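Side-chain contacts in contact-dependent inhibitor A (Enterobacter cloacae subsp. cloacae, PDB 4NTQ), which probably acts as a ribosome-targeting RNase toxin delivered into neighbouring bacteria by cell contact, and is held here by its immunity protein: residues E164-A169 and P191-G196; S170-D175 and S228-I233; W213-F216 and R222-T225. All coordinates share one frame; numbering follows the deposited sequence.

Contact 1 of 3, residues E164-A169 and P191-G196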
ATOM      1  N   GLU A 164      19.156   0.678  10.058  1.00 80.67           N
ATOM      2  CA  GLU A 164      20.066  -0.117   9.262  1.00 76.95           C
ATOM      3  C   GLU A 164      19.496  -0.255   7.863  1.00 75.05           C
ATOM      4  O   GLU A 164      20.231  -0.503   6.907  1.00 72.67           O
ATOM      5  CB  GLU A 164      20.279  -1.483   9.915  1.00 84.33           C
ATOM      6  CG  GLU A 164      21.144  -1.413  11.178  1.00 95.52           C
ATOM      7  CD  GLU A 164      20.746  -2.426  12.235  1.00 94.45           C
ATOM      8  OE1 GLU A 164      19.725  -3.123  12.047  1.00 90.94           O
ATOM      9  OE2 GLU A 164      21.458  -2.519  13.255  1.00 84.68           O
ATOM     10  N   ALA A 165      18.182  -0.063   7.750  1.00 64.21           N
ATOM     11  CA  ALA A 165      17.493  -0.188   6.471  1.00 63.30           C
ATOM     12  C   ALA A 165      18.001   0.828   5.456  1.00 70.19           C
ATOM     13  O   ALA A 165      18.196   0.490   4.284  1.00 74.02           O
ATOM     14  CB  ALA A 165      15.996  -0.060   6.648  1.00 56.86           C
ATOM     15  N   GLN A 166      18.214   2.064   5.902  1.00 68.40           N
ATOM     16  CA  GLN A 166      18.736   3.105   5.022  1.00 66.80           C
ATOM     17  C   GLN A 166      20.068   2.697   4.419  1.00 74.36           C
ATOM     18  O   GLN A 166      20.287   2.845   3.217  1.00 77.99           O
ATOM     19  CB  GLN A 166      18.937   4.411   5.774  1.00 69.45           C
ATOM     20  CG  GLN A 166      17.686   5.172   6.096  1.00 74.58           C
ATOM     21  CD  GLN A 166      17.982   6.632   6.367  1.00 83.30           C
ATOM     22  OE1 GLN A 166      18.718   7.273   5.615  1.00 72.39           O
ATOM     23  NE2 GLN A 166      17.428   7.163   7.452  1.00 87.82           N
ATOM     24  N   GLU A 167      20.959   2.197   5.269  1.00 78.49           N
ATOM     25  CA  GLU A 167      22.296   1.822   4.837  1.00 78.50           C
ATOM     26  C   GLU A 167      22.218   0.565   3.990  1.00 80.41           C
ATOM     27  O   GLU A 167      22.971   0.409   3.026  1.00 84.48           O
ATOM     28  CB  GLU A 167      23.218   1.617   6.042  1.00 79.10           C
ATOM     29  CG  GLU A 167      23.481   2.890   6.822  1.00 88.49           C
ATOM     30  CD  GLU A 167      24.180   2.641   8.148  1.00 96.59           C
ATOM     31  OE1 GLU A 167      23.951   1.571   8.753  1.00100.80           O
ATOM     32  OE2 GLU A 167      24.958   3.517   8.585  1.00 95.91           O
ATOM     33  N   ALA A 168      21.293  -0.320   4.355  1.00 66.14           N
ATOM     34  CA  ALA A 168      21.034  -1.528   3.582  1.00 65.05           C
ATOM     35  C   ALA A 168      20.576  -1.166   2.181  1.00 61.41           C
ATOM     36  O   ALA A 168      21.070  -1.713   1.199  1.00 66.98           O
ATOM     37  CB  ALA A 168      19.983  -2.375   4.266  1.00 60.61           C
ATOM     38  N   ALA A 169      19.622  -0.243   2.104  1.00 62.80           N
ATOM     39  CA  ALA A 169      19.089   0.224   0.825  1.00 66.79           C
ATOM     40  C   ALA A 169      20.121   1.046   0.043  1.00 66.48           C
ATOM     41  O   ALA A 169      20.197   0.972  -1.183  1.00 64.95           O
ATOM     42  CB  ALA A 169      17.803   1.028   1.043  1.00 58.62           C
ATOM     43  N   PRO A 191       9.196   4.542   5.186  1.00 48.86           N
ATOM     44  CA  PRO A 191       9.664   5.346   4.072  1.00 49.10           C
ATOM     45  C   PRO A 191       9.806   4.463   2.860  1.00 47.42           C
ATOM     46  O   PRO A 191       9.565   3.265   2.910  1.00 44.94           O
ATOM     47  CB  PRO A 191      11.055   5.749   4.530  1.00 55.39           C
ATOM     48  CG  PRO A 191      11.542   4.507   5.203  1.00 55.21           C
ATOM     49  CD  PRO A 191      10.325   3.931   5.909  1.00 57.38           C
ATOM     50  N   VAL A 192      10.248   5.075   1.778  1.00 52.21           N
ATOM     51  CA  VAL A 192      10.472   4.396   0.531  1.00 47.51           C
ATOM     52  C   VAL A 192      11.880   4.834   0.093  1.00 56.52           C
ATOM     53  O   VAL A 192      12.250   5.990   0.292  1.00 56.48           O
ATOM     54  CB  VAL A 192       9.370   4.838  -0.464  1.00 43.49           C
ATOM     55  CG1 VAL A 192       9.915   5.059  -1.820  1.00 42.46           C
ATOM     56  CG2 VAL A 192       8.216   3.850  -0.479  1.00 36.62           C
ATOM     57  N   PHE A 193      12.670   3.915  -0.460  1.00 45.40           N
ATOM     58  CA  PHE A 193      14.020   4.240  -0.908  1.00 52.18           C
ATOM     59  C   PHE A 193      14.155   4.197  -2.433  1.00 57.54           C
ATOM     60  O   PHE A 193      13.751   3.233  -3.078  1.00 55.20           O
ATOM     61  CB  PHE A 193      15.050   3.335  -0.222  1.00 54.90           C
ATOM     62  CG  PHE A 193      15.002   3.414   1.285  1.00 59.43           C
ATOM     63  CD1 PHE A 193      15.760   4.353   1.970  1.00 60.77           C
ATOM     64  CD2 PHE A 193      14.176   2.571   2.011  1.00 51.45           C
ATOM     65  CE1 PHE A 193      15.711   4.433   3.348  1.00 58.63           C
ATOM     66  CE2 PHE A 193      14.121   2.650   3.394  1.00 55.46           C
ATOM     67  CZ  PHE A 193      14.890   3.581   4.061  1.00 57.29           C
ATOM     68  N   TYR A 194      14.740   5.252  -2.992  1.00 56.54           N
ATOM     69  CA  TYR A 194      14.703   5.499  -4.428  1.00 59.53           C
ATOM     70  C   TYR A 194      16.025   5.177  -5.136  1.00 75.13           C
ATOM     71  O   TYR A 194      17.103   5.519  -4.654  1.00 76.44           O
ATOM     72  CB  TYR A 194      14.324   6.957  -4.668  1.00 63.53           C
ATOM     73  CG  TYR A 194      14.002   7.310  -6.094  1.00 61.56           C
ATOM     74  CD1 TYR A 194      14.321   8.565  -6.596  1.00 65.52           C
ATOM     75  CD2 TYR A 194      13.372   6.406  -6.936  1.00 60.29           C
ATOM     76  CE1 TYR A 194      14.029   8.913  -7.892  1.00 63.53           C
ATOM     77  CE2 TYR A 194      13.062   6.747  -8.240  1.00 63.40           C
ATOM     78  CZ  TYR A 194      13.400   8.004  -8.712  1.00 64.67           C
ATOM     79  OH  TYR A 194      13.108   8.363 -10.005  1.00 62.51           O
ATOM     80  N   ASP A 195      15.911   4.523  -6.289  1.00 83.24           N
ATOM     81  CA  ASP A 195      17.047   4.080  -7.084  1.00 83.97           C
ATOM     82  C   ASP A 195      17.474   5.186  -7.997  1.00 60.94           C
ATOM     83  O   ASP A 195      18.592   5.192  -8.490  1.00 64.38           O
ATOM     84  CB  ASP A 195      16.605   2.926  -7.991  1.00 55.25           C
ATOM     85  CG  ASP A 195      17.668   1.879  -8.143  1.00 72.15           C
ATOM     86  OD1 ASP A 195      18.726   1.995  -7.493  1.00 76.83           O
ATOM     87  OD2 ASP A 195      17.439   0.917  -8.888  1.00 69.77           O
ATOM     88  N   GLY A 196      16.553   6.107  -8.243  1.00 60.17           N
ATOM     89  CA  GLY A 196      16.610   6.900  -9.445  1.00 62.56           C
ATOM     90  C   GLY A 196      15.766   6.228 -10.517  1.00 66.85           C
ATOM     91  O   GLY A 196      15.510   6.815 -11.562  1.00 69.35           O
TER
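This is an apolar helix-on-sheet contact, in which Phe193 of strand 192-194 packs against Ala169, Gln166 and Ala165 on helix 164-170. The contact is largely buried, its centre about 5 Å from that of the chain, with Gln166 at the exposed border. Helix segment 164-169 and strand 192-194 run roughly the same way, 25° apart. Their axes come no closer than 9.6 Å, a gap bridged mainly by the single phenyl ring.

The methyl of Ala169 sits over one face of that ring as a CH-pi contact. Ala169 CB is 4.1 Å from the ring centroid and 27° off the ring normal. It leans toward the root of the side chain, with Ala169 CB 3.7 Å from Phe193 CG. Phe193 carries CG anti to its own carbonyl carbon (chi1 -57°), which sends the ring from the strand up to the helix.

The fold is a six-strand antiparallel sheet in sequential order, with helix 164-170 laid on one face. Phe193 points to that covered face. Its neighbour Val192 packs instead on Phe76 of the immunity protein chain.

Gln166 meets the far end of the ring. Its CG comes near the ring plane at the edge, 3.5 Å from Phe193 CE1. The two side chains cross at about a right angle. Gln166 thus contributes an aliphatic carbon. Ala165 approaches obliquely through its backbone, with Ala165 C 4.4 Å from Phe193 CZ. Ile200 and Arg177, on the two flanking strands, also touch Phe193.

Contact 2 of 3, residues S170-D175 and S228-I233; sequences SNLGFD and SGLNRI
Leu230 meets both Leu172 and Phe174 from a backbone in the left-handed helical region (phi 62°, psi 41°), which is uncommon for a residue other than glycine, asparagine or aspartate. Its isobutyl group reaches across to the two side chains. The loop that carries it, between strands 222-226 and 232-234, is held by Asp227, whose OD2 accepts bonds from the backbone N of Gly229 and of Asn231.

Leu172 and Leu230 meet tip to tip. Leu172 CD1 lies 4.0 Å from Leu230 CG. The same methyl of Leu172 is 4.1 Å from Ser228 O, so the end of Leu172 also brushes the backbone of the loop. Leu172 has CG anti to its carbonyl carbon (chi1 -73°) and an extended chi2, which stretches the side chain toward the loop. Phe174 comes from the opposite direction to Leu230. Leu230 CD1 approaches its ring obliquely, 3.6 Å from Phe174 CE2. No hydrogen bond crosses the contact.

Segment 170-175 leads out of helix 164-170. Gly173, with positive phi, closes a Schellman motif, and Phe174 follows as the centre of an inverse gamma turn. Through these turns both Leu172 and Phe174 come to face Leu230.

The contact therefore joins the exit of helix 164-170 to the connection between strands 222-226 and 232-234. Trp213 of strand 213-216 touches both leucines, and Met215 of that strand also packs on Leu230.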
ATOM      1  N   SER A 170      20.913   1.828   0.758  1.00 65.05           N
ATOM      2  CA  SER A 170      21.984   2.594   0.132  1.00 73.24           C
ATOM      3  C   SER A 170      22.997   1.668  -0.533  1.00 74.67           C
ATOM      4  O   SER A 170      23.435   1.915  -1.656  1.00 75.86           O
ATOM      5  CB  SER A 170      22.690   3.470   1.163  1.00 74.99           C
ATOM      6  OG  SER A 170      23.521   4.420   0.528  1.00 80.37           O
ATOM      7  N   ASN A 171      23.361   0.595   0.163  1.00 74.95           N
ATOM      8  CA  ASN A 171      24.288  -0.391  -0.381  1.00 78.94           C
ATOM      9  C   ASN A 171      23.729  -1.100  -1.608  1.00 79.74           C
ATOM     10  O   ASN A 171      24.469  -1.717  -2.368  1.00 86.03           O
ATOM     11  CB  ASN A 171      24.678  -1.410   0.688  1.00 72.90           C
ATOM     12  CG  ASN A 171      25.649  -0.843   1.705  1.00 82.48           C
ATOM     13  OD1 ASN A 171      26.555  -0.077   1.361  1.00 85.13           O
ATOM     14  ND2 ASN A 171      25.464  -1.213   2.967  1.00 82.08           N
ATOM     15  N   LEU A 172      22.418  -1.008  -1.792  1.00 73.73           N
ATOM     16  CA  LEU A 172      21.760  -1.594  -2.947  1.00 67.36           C
ATOM     17  C   LEU A 172      21.643  -0.587  -4.090  1.00 67.56           C
ATOM     18  O   LEU A 172      21.265  -0.943  -5.204  1.00 62.15           O
ATOM     19  CB  LEU A 172      20.390  -2.126  -2.544  1.00 58.29           C
ATOM     20  CG  LEU A 172      20.549  -3.398  -1.728  1.00 65.61           C
ATOM     21  CD1 LEU A 172      19.217  -3.907  -1.194  1.00 53.99           C
ATOM     22  CD2 LEU A 172      21.236  -4.440  -2.597  1.00 58.90           C
ATOM     23  N   GLY A 173      21.984   0.668  -3.805  1.00 69.36           N
ATOM     24  CA  GLY A 173      21.967   1.720  -4.806  1.00 70.35           C
ATOM     25  C   GLY A 173      20.873   2.737  -4.554  1.00 69.32           C
ATOM     26  O   GLY A 173      20.875   3.832  -5.117  1.00 70.76           O
ATOM     27  N   PHE A 174      19.936   2.366  -3.691  1.00 67.85           N
ATOM     28  CA  PHE A 174      18.771   3.189  -3.407  1.00 61.02           C
ATOM     29  C   PHE A 174      19.107   4.276  -2.385  1.00 69.65           C
ATOM     30  O   PHE A 174      18.731   4.195  -1.219  1.00 66.69           O
ATOM     31  CB  PHE A 174      17.624   2.302  -2.935  1.00 58.70           C
ATOM     32  CG  PHE A 174      17.144   1.329  -3.981  1.00 62.48           C
ATOM     33  CD1 PHE A 174      15.969   1.565  -4.681  1.00 59.82           C
ATOM     34  CD2 PHE A 174      17.870   0.185  -4.274  1.00 65.13           C
ATOM     35  CE1 PHE A 174      15.522   0.670  -5.647  1.00 51.42           C
ATOM     36  CE2 PHE A 174      17.434  -0.708  -5.240  1.00 58.55           C
ATOM     37  CZ  PHE A 174      16.259  -0.463  -5.929  1.00 51.44           C
ATOM     38  N   ASP A 175      19.813   5.300  -2.859  1.00 78.31           N
ATOM     39  CA  ASP A 175      20.393   6.349  -2.022  1.00 80.27           C
ATOM     40  C   ASP A 175      19.393   7.305  -1.395  1.00 76.99           C
ATOM     41  O   ASP A 175      19.624   7.825  -0.303  1.00 71.24           O
ATOM     42  CB  ASP A 175      21.371   7.181  -2.851  1.00 89.72           C
ATOM     43  CG  ASP A 175      22.595   6.402  -3.262  1.00105.16           C
ATOM     44  OD1 ASP A 175      22.965   5.458  -2.533  1.00110.12           O
ATOM     45  OD2 ASP A 175      23.192   6.737  -4.306  1.00111.24           O
ATOM     46  N   SER A 228      17.323 -10.341   0.277  1.00 53.15           N
ATOM     47  CA  SER A 228      18.224  -9.298   0.770  1.00 59.96           C
ATOM     48  C   SER A 228      19.223  -8.818  -0.289  1.00 63.86           C
ATOM     49  O   SER A 228      19.938  -7.836  -0.079  1.00 64.18           O
ATOM     50  CB  SER A 228      18.945  -9.740   2.053  1.00 55.59           C
ATOM     51  OG  SER A 228      19.823 -10.826   1.820  1.00 54.11           O
ATOM     52  N   GLY A 229      19.260  -9.510  -1.425  1.00 62.73           N
ATOM     53  CA  GLY A 229      20.152  -9.149  -2.510  1.00 52.45           C
ATOM     54  C   GLY A 229      19.383  -8.757  -3.750  1.00 54.42           C
ATOM     55  O   GLY A 229      19.946  -8.673  -4.834  1.00 60.24           O
ATOM     56  N   LEU A 230      18.090  -8.515  -3.569  1.00 47.30           N
ATOM     57  CA  LEU A 230      17.169  -8.146  -4.646  1.00 52.54           C
ATOM     58  C   LEU A 230      17.010  -9.192  -5.743  1.00 53.00           C
ATOM     59  O   LEU A 230      16.947  -8.853  -6.920  1.00 56.88           O
ATOM     60  CB  LEU A 230      17.506  -6.774  -5.244  1.00 48.16           C
ATOM     61  CG  LEU A 230      17.318  -5.623  -4.258  1.00 48.34           C
ATOM     62  CD1 LEU A 230      17.414  -4.281  -4.963  1.00 47.26           C
ATOM     63  CD2 LEU A 230      15.994  -5.758  -3.518  1.00 47.46           C
ATOM     64  N   ASN A 231      16.940 -10.458  -5.343  1.00 53.24           N
ATOM     65  CA  ASN A 231      16.445 -11.501  -6.222  1.00 50.49           C
ATOM     66  C   ASN A 231      14.962 -11.732  -5.944  1.00 59.29           C
ATOM     67  O   ASN A 231      14.577 -12.052  -4.814  1.00 62.87           O
ATOM     68  CB  ASN A 231      17.213 -12.807  -6.030  1.00 55.35           C
ATOM     69  CG  ASN A 231      18.697 -12.642  -6.198  1.00 68.18           C
ATOM     70  OD1 ASN A 231      19.182 -12.276  -7.272  1.00 74.41           O
ATOM     71  ND2 ASN A 231      19.437 -12.932  -5.136  1.00 69.00           N
ATOM     72  N   ARG A 232      14.145 -11.545  -6.977  1.00 52.32           N
ATOM     73  CA  ARG A 232      12.705 -11.708  -6.891  1.00 51.23           C
ATOM     74  C   ARG A 232      12.345 -13.069  -6.339  1.00 52.11           C
ATOM     75  O   ARG A 232      12.873 -14.089  -6.776  1.00 54.72           O
ATOM     76  CB  ARG A 232      12.084 -11.553  -8.282  1.00 54.41           C
ATOM     77  CG  ARG A 232      10.608 -11.234  -8.275  1.00 53.71           C
ATOM     78  CD  ARG A 232      10.037 -11.280  -9.683  1.00 51.10           C
ATOM     79  NE  ARG A 232       8.678 -10.766  -9.723  1.00 45.68           N
ATOM     80  CZ  ARG A 232       7.608 -11.474  -9.378  1.00 42.33           C
ATOM     81  NH1 ARG A 232       7.742 -12.724  -8.972  1.00 33.15           N
ATOM     82  NH2 ARG A 232       6.403 -10.928  -9.435  1.00 42.25           N
ATOM     83  N   ILE A 233      11.431 -13.082  -5.379  1.00 46.24           N
ATOM     84  CA  ILE A 233      11.025 -14.321  -4.739  1.00 43.87           C
ATOM     85  C   ILE A 233       9.649 -14.691  -5.234  1.00 39.18           C
ATOM     86  O   ILE A 233       9.410 -15.819  -5.637  1.00 47.81           O
ATOM     87  CB  ILE A 233      10.948 -14.152  -3.213  1.00 46.72           C
ATOM     88  CG1 ILE A 233      12.331 -13.870  -2.632  1.00 47.56           C
ATOM     89  CG2 ILE A 233      10.322 -15.379  -2.573  1.00 47.50           C
ATOM     90  CD1 ILE A 233      13.330 -14.965  -2.883  1.00 45.48           C
TER

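Contact 3 of 3, residues W213-F216 and R222-T225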
ATOM      1  N   TRP A 213      12.751  -7.294   0.826  1.00 49.22           N
ATOM      2  CA  TRP A 213      12.235  -6.022   0.326  1.00 44.49           C
ATOM      3  C   TRP A 213      10.988  -6.191  -0.535  1.00 41.36           C
ATOM      4  O   TRP A 213      10.805  -7.218  -1.182  1.00 39.86           O
ATOM      5  CB  TRP A 213      13.298  -5.326  -0.526  1.00 45.82           C
ATOM      6  CG  TRP A 213      14.571  -4.976   0.188  1.00 50.20           C
ATOM      7  CD1 TRP A 213      15.734  -5.689   0.188  1.00 49.05           C
ATOM      8  CD2 TRP A 213      14.816  -3.809   0.984  1.00 49.23           C
ATOM      9  NE1 TRP A 213      16.683  -5.046   0.944  1.00 51.08           N
ATOM     10  CE2 TRP A 213      16.146  -3.887   1.440  1.00 52.38           C
ATOM     11  CE3 TRP A 213      14.040  -2.706   1.353  1.00 44.81           C
ATOM     12  CZ2 TRP A 213      16.719  -2.904   2.252  1.00 54.81           C
ATOM     13  CZ3 TRP A 213      14.605  -1.736   2.157  1.00 49.28           C
ATOM     14  CH2 TRP A 213      15.935  -1.838   2.595  1.00 51.88           C
ATOM     15  N   LYS A 214      10.132  -5.176  -0.543  1.00 37.65           N
ATOM     16  CA  LYS A 214       9.080  -5.082  -1.551  1.00 35.98           C
ATOM     17  C   LYS A 214       9.532  -3.982  -2.493  1.00 40.56           C
ATOM     18  O   LYS A 214      10.071  -2.975  -2.040  1.00 44.78           O
ATOM     19  CB  LYS A 214       7.735  -4.728  -0.913  1.00 37.14           C
ATOM     20  CG  LYS A 214       7.318  -5.687   0.195  1.00 37.63           C
ATOM     21  CD  LYS A 214       6.160  -6.562  -0.234  1.00 43.51           C
ATOM     22  CE  LYS A 214       5.769  -7.572   0.852  1.00 43.70           C
ATOM     23  NZ  LYS A 214       6.362  -8.928   0.614  1.00 43.41           N
HETATM   24  N   MSE A 215       9.341  -4.169  -3.797  1.00 40.14           N
HETATM   25  CA  MSE A 215       9.799  -3.176  -4.762  1.00 32.61           C
HETATM   26  C   MSE A 215       8.642  -2.610  -5.556  1.00 43.65           C
HETATM   27  O   MSE A 215       7.709  -3.330  -5.889  1.00 44.42           O
HETATM   28  CB  MSE A 215      10.835  -3.779  -5.702  1.00 40.74           C
HETATM   29  CG  MSE A 215      11.361  -2.828  -6.767  1.00 36.49           C
HETATM   30 SE   MSE A 215      12.734  -3.675  -7.867  1.00 54.09          SE
HETATM   31  CE  MSE A 215      13.851  -4.364  -6.414  1.00 53.35           C
ATOM     32  N   PHE A 216       8.700  -1.316  -5.855  1.00 35.45           N
ATOM     33  CA  PHE A 216       7.686  -0.681  -6.684  1.00 36.05           C
ATOM     34  C   PHE A 216       8.342   0.009  -7.878  1.00 39.85           C
ATOM     35  O   PHE A 216       9.428   0.577  -7.757  1.00 36.87           O
ATOM     36  CB  PHE A 216       6.879   0.327  -5.869  1.00 34.69           C
ATOM     37  CG  PHE A 216       6.194  -0.269  -4.673  1.00 29.82           C
ATOM     38  CD1 PHE A 216       4.857  -0.616  -4.724  1.00 35.52           C
ATOM     39  CD2 PHE A 216       6.890  -0.487  -3.497  1.00 32.80           C
ATOM     40  CE1 PHE A 216       4.222  -1.167  -3.622  1.00 30.23           C
ATOM     41  CE2 PHE A 216       6.260  -1.028  -2.386  1.00 38.87           C
ATOM     42  CZ  PHE A 216       4.924  -1.367  -2.451  1.00 36.69           C
ATOM     43  N   ARG A 222       3.670  -2.257  -7.719  1.00 38.92           N
ATOM     44  CA  ARG A 222       4.464  -3.309  -7.086  1.00 36.44           C
ATOM     45  C   ARG A 222       4.951  -4.297  -8.126  1.00 42.19           C
ATOM     46  O   ARG A 222       4.159  -4.826  -8.916  1.00 41.40           O
ATOM     47  CB  ARG A 222       3.637  -4.049  -6.050  1.00 33.58           C
ATOM     48  CG  ARG A 222       4.389  -5.104  -5.249  1.00 35.39           C
ATOM     49  CD  ARG A 222       3.572  -5.483  -4.009  1.00 34.72           C
ATOM     50  NE  ARG A 222       3.983  -6.745  -3.399  1.00 37.15           N
ATOM     51  CZ  ARG A 222       3.480  -7.219  -2.258  1.00 39.16           C
ATOM     52  NH1 ARG A 222       2.551  -6.526  -1.600  1.00 29.86           N
ATOM     53  NH2 ARG A 222       3.904  -8.386  -1.774  1.00 28.68           N
ATOM     54  N   ILE A 223       6.256  -4.543  -8.135  1.00 39.64           N
ATOM     55  CA  ILE A 223       6.829  -5.480  -9.096  1.00 38.94           C
ATOM     56  C   ILE A 223       7.599  -6.596  -8.410  1.00 36.31           C
ATOM     57  O   ILE A 223       8.517  -7.185  -8.994  1.00 36.69           O
ATOM     58  CB  ILE A 223       7.703  -4.790 -10.165  1.00 37.81           C
ATOM     59  CG1 ILE A 223       8.764  -3.905  -9.516  1.00 37.44           C
ATOM     60  CG2 ILE A 223       6.837  -3.986 -11.122  1.00 35.89           C
ATOM     61  CD1 ILE A 223       9.800  -3.353 -10.523  1.00 43.75           C
ATOM     62  N   GLY A 224       7.221  -6.869  -7.161  1.00 33.03           N
ATOM     63  CA  GLY A 224       7.646  -8.086  -6.493  1.00 43.69           C
ATOM     64  C   GLY A 224       8.112  -8.005  -5.047  1.00 44.83           C
ATOM     65  O   GLY A 224       8.440  -6.937  -4.522  1.00 42.43           O
ATOM     66  N   THR A 225       8.135  -9.167  -4.403  1.00 43.20           N
ATOM     67  CA  THR A 225       8.776  -9.315  -3.108  1.00 39.86           C
ATOM     68  C   THR A 225      10.188  -9.803  -3.391  1.00 40.73           C
ATOM     69  O   THR A 225      10.361 -10.662  -4.238  1.00 45.73           O
ATOM     70  CB  THR A 225       8.037 -10.340  -2.249  1.00 35.60           C
ATOM     71  OG1 THR A 225       6.758  -9.810  -1.867  1.00 40.70           O
ATOM     72  CG2 THR A 225       8.850 -10.664  -1.000  1.00 34.98           C
TER
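Lys214 and Arg222 pack closely on one face of a beta hairpin, with Thr225 beside them, while Met215 and Ile223 meet more loosely. The two antiparallel strands carry a beta bulge. Lys214 pairs with Thr225 and Phe216 with Arg222, but Ile223 and Gly224 together stand opposite Met215. Met215 N bonds to Gly224 O at 3.0 Å, and Ile223 N to Met215 O at 2.9 Å. Gly224 has phi near 136°, where a side chain would strike the carbonyl O of Ile223.

On the tight face Lys214 CD lies over one face of the Arg222 guanidinium, 3.3 Å from Arg222 NH2. The bends of the lysine at chi2 (-109°) and chi4 carry its chain over this group and its amine to Thr225. There Lys214 NZ donates to Thr225 OG1 at 2.7 Å. Arg222 NH2 donates to the same oxygen at 3.2 Å, by a bent bond of 138° at the hydrogen. Phe216 CE1 packs on Arg222 CB at 3.8 Å.

Away from these polar groups, the side chains of Met215, a selenomethionine here, and Ile223 meet through apolar atoms alone, CG and the selenium against CG1 and CD1. Met215 CG is 3.9 Å from Ile223 CG1. The side chain of Met215 also packs on Leu230.

Lys214 NZ and Arg222 NH2 are 3.5 Å apart, two donors of like charge. Lys214 NZ forms a salt bridge with Asp203, and Arg222 NE bonds to Asp235 O. Arg222 NH1 forms a salt bridge with Glu30 of the immunity protein chain. The basic face of the hairpin is thus part of the toxin-immunity interface, where an acidic partner probably offsets its charge.

All three contacts reach one antiparallel sheet. Contacts 1 and 2 pack on its helix-covered face and are apolar, whereas contact 3 joins two adjacent strands within it. Contact 1 is buried core, while contact 2 is partly exposed and uses loops. Contact 3 is wholly buried in the complex; its polar face turns to the immunity protein. Trp213 of contact 3 ties them together, reaching the helix of contact 1 and the leucines of contact 2. Backbone bonds probably add to this, from Phe174 N to Ala169 O (2.9 Å) and from Ile233 N to Thr225 O (2.9 Å). Only contact 3 has hydrogen bonds across its own segments.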